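Local coordinates for protein aspartate aminotransferase (Leishmania major, PDB 4H51) that probably catalyses the pyridoxal-phosphate-dependent transfer of the amino group between L-aspartate and 2-oxoglutarate, working as a homodimer, at residues 165-170 with 201-206. Sequence-based numbering, arbitrary orientation.
Sequences YAYYDP and NPTGVD
One face of the Y168 ring carries the methyl of T203, while the ring of Y167 meets the same loop at its edge, with V205 O and T203 OG1 near its plane. T203 CG2 stands 4.0 Å from the centroid of the Y168 ring in a CH-pi contact, 24° off the normal and displaced toward the CG side of the ring. Farther along that ring, CE1 touches V205 CG2 at 3.5 Å. The polar link comes from Y167, whose CG lies anti to the backbone N (chi1 -173°), carrying the phenol across to the loop. Its OH donates to V205 O at 2.7 Å, somewhat out of the carbonyl plane, with a C=O...donor angle of 135°. T203 OG1 accepts from V205 N at 3.1 Å in an ST turn and is also hydrogen-bonded to H200 ND1. The bond ties the T203 side chain to the V205 amide; the T203 methyl and the V205 carbonyl each meet a different tyrosine. H200 also stacks on the Y167 ring. N201, two residues before T203 and joined to P202 by a cis peptide, bonds through ND2 to O3 of the pyridoxal phosphate-lysine adduct at position 265, so the loop runs directly from the cofactor site into this contact. In what is consistent with the large domain of a fold-type I pyridoxal phosphate enzyme, broken strand 162-169, beside strand 140-144 in the mixed sheet, here meets the loop leading from strand 192-196 to helix 209-221; helix 177-186 packs against Y167 through M180, and strand 367-369 reaches T203 through F369.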
loop_
_atom_site.group_PDB
_atom_site.type_symbol
_atom_site.label_atom_id
_atom_site.label_comp_id
_atom_site.label_asym_id
_atom_site.label_seq_id
_atom_site.Cartn_x
_atom_site.Cartn_y
_atom_site.Cartn_z
ATOM N N TYR B 165 -2.229 -22.009 -17.990
ATOM C CA TYR B 165 -3.271 -22.767 -18.688
ATOM C C TYR B 165 -3.472 -22.162 -20.061
ATOM O O TYR B 165 -3.458 -20.922 -20.227
ATOM C CB TYR B 165 -4.609 -22.846 -17.930
ATOM C CG TYR B 165 -5.197 -21.568 -17.471
ATOM C CD1 TYR B 165 -4.874 -21.055 -16.230
ATOM C CD2 TYR B 165 -6.103 -20.883 -18.248
ATOM C CE1 TYR B 165 -5.437 -19.859 -15.765
ATOM C CE2 TYR B 165 -6.668 -19.671 -17.801
ATOM C CZ TYR B 165 -6.337 -19.189 -16.541
ATOM O OH TYR B 165 -6.846 -18.014 -16.052
ATOM N N ALA B 166 -3.637 -23.058 -21.037
ATOM C CA ALA B 166 -4.056 -22.659 -22.359
ATOM C C ALA B 166 -5.292 -21.771 -22.256
ATOM O O ALA B 166 -6.189 -22.042 -21.484
ATOM C CB ALA B 166 -4.359 -23.902 -23.195
ATOM N N TYR B 167 -5.341 -20.715 -23.037
ATOM C CA TYR B 167 -6.420 -19.762 -22.917
ATOM C C TYR B 167 -6.702 -19.130 -24.267
ATOM O O TYR B 167 -7.738 -19.437 -24.878
ATOM C CB TYR B 167 -6.116 -18.721 -21.817
ATOM C CG TYR B 167 -7.314 -17.838 -21.568
ATOM C CD1 TYR B 167 -8.384 -18.330 -20.845
ATOM C CD2 TYR B 167 -7.424 -16.570 -22.123
ATOM C CE1 TYR B 167 -9.533 -17.589 -20.660
ATOM C CE2 TYR B 167 -8.560 -15.806 -21.906
ATOM C CZ TYR B 167 -9.618 -16.317 -21.169
ATOM O OH TYR B 167 -10.814 -15.615 -20.939
ATOM N N TYR B 168 -5.805 -18.277 -24.745
ATOM C CA TYR B 168 -6.036 -17.558 -26.014
ATOM C C TYR B 168 -5.350 -18.268 -27.165
ATOM O O TYR B 168 -4.205 -18.672 -27.039
ATOM C CB TYR B 168 -5.496 -16.146 -25.924
ATOM C CG TYR B 168 -5.922 -15.270 -27.063
ATOM C CD1 TYR B 168 -7.272 -14.967 -27.256
ATOM C CD2 TYR B 168 -5.003 -14.739 -27.929
ATOM C CE1 TYR B 168 -7.688 -14.164 -28.294
ATOM C CE2 TYR B 168 -5.401 -13.925 -28.978
ATOM C CZ TYR B 168 -6.739 -13.641 -29.153
ATOM O OH TYR B 168 -7.182 -12.839 -30.188
ATOM N N ASP B 169 -6.083 -18.430 -28.257
ATOM C CA ASP B 169 -5.551 -18.971 -29.498
ATOM C C ASP B 169 -5.430 -17.863 -30.572
ATOM O O ASP B 169 -6.397 -17.456 -31.152
ATOM C CB ASP B 169 -6.478 -20.059 -29.987
ATOM C CG ASP B 169 -5.915 -20.784 -31.165
ATOM O OD1 ASP B 169 -4.818 -20.408 -31.615
ATOM O OD2 ASP B 169 -6.566 -21.732 -31.624
ATOM N N PRO B 170 -4.224 -17.413 -30.855
ATOM C CA PRO B 170 -4.034 -16.308 -31.807
ATOM C C PRO B 170 -4.574 -16.655 -33.205
ATOM O O PRO B 170 -5.111 -15.784 -33.908
ATOM C CB PRO B 170 -2.514 -16.165 -31.863
ATOM C CG PRO B 170 -2.030 -16.787 -30.600
ATOM C CD PRO B 170 -2.958 -17.929 -30.342
ATOM N N ASN B 201 -7.427 -9.369 -19.544
ATOM C CA ASN B 201 -6.258 -8.557 -19.842
ATOM C C ASN B 201 -5.113 -9.518 -20.137
ATOM O O ASN B 201 -4.672 -10.241 -19.234
ATOM C CB ASN B 201 -5.947 -7.637 -18.673
ATOM C CG ASN B 201 -4.669 -6.821 -18.878
ATOM O OD1 ASN B 201 -3.997 -6.947 -19.896
ATOM N ND2 ASN B 201 -4.298 -6.047 -17.885
ATOM N N PRO B 202 -4.582 -9.519 -21.382
ATOM C CA PRO B 202 -4.662 -8.513 -22.453
ATOM C C PRO B 202 -5.544 -8.758 -23.675
ATOM O O PRO B 202 -5.568 -7.903 -24.586
ATOM C CB PRO B 202 -3.199 -8.458 -22.894
ATOM C CG PRO B 202 -2.844 -9.945 -22.934
ATOM C CD PRO B 202 -3.463 -10.467 -21.647
ATOM N N THR B 203 -6.295 -9.854 -23.720
ATOM C CA THR B 203 -6.876 -10.324 -24.958
ATOM C C THR B 203 -8.294 -9.842 -25.211
ATOM O O THR B 203 -8.738 -9.892 -26.342
ATOM C CB THR B 203 -6.913 -11.856 -25.001
ATOM O OG1 THR B 203 -7.902 -12.342 -24.102
ATOM C CG2 THR B 203 -5.515 -12.484 -24.705
ATOM N N GLY B 204 -9.017 -9.405 -24.150
ATOM C CA GLY B 204 -10.418 -9.020 -24.238
ATOM C C GLY B 204 -11.359 -10.158 -24.576
ATOM O O GLY B 204 -12.500 -9.937 -24.993
ATOM N N VAL B 205 -10.847 -11.393 -24.491
ATOM C CA VAL B 205 -11.677 -12.567 -24.746
ATOM C C VAL B 205 -12.018 -13.245 -23.445
ATOM O O VAL B 205 -11.122 -13.617 -22.712
ATOM C CB VAL B 205 -10.984 -13.568 -25.673
ATOM C CG1 VAL B 205 -11.903 -14.762 -25.896
ATOM C CG2 VAL B 205 -10.709 -12.884 -27.028
ATOM N N ASP B 206 -13.309 -13.363 -23.162
ATOM C CA ASP B 206 -13.797 -13.985 -21.954
ATOM C C ASP B 206 -14.467 -15.302 -22.311
ATOM O O ASP B 206 -14.938 -15.487 -23.448
ATOM C CB ASP B 206 -14.841 -13.096 -21.237
ATOM C CG ASP B 206 -14.246 -11.844 -20.652
ATOM O OD1 ASP B 206 -13.008 -11.791 -20.564
ATOM O OD2 ASP B 206 -15.018 -10.923 -20.272
#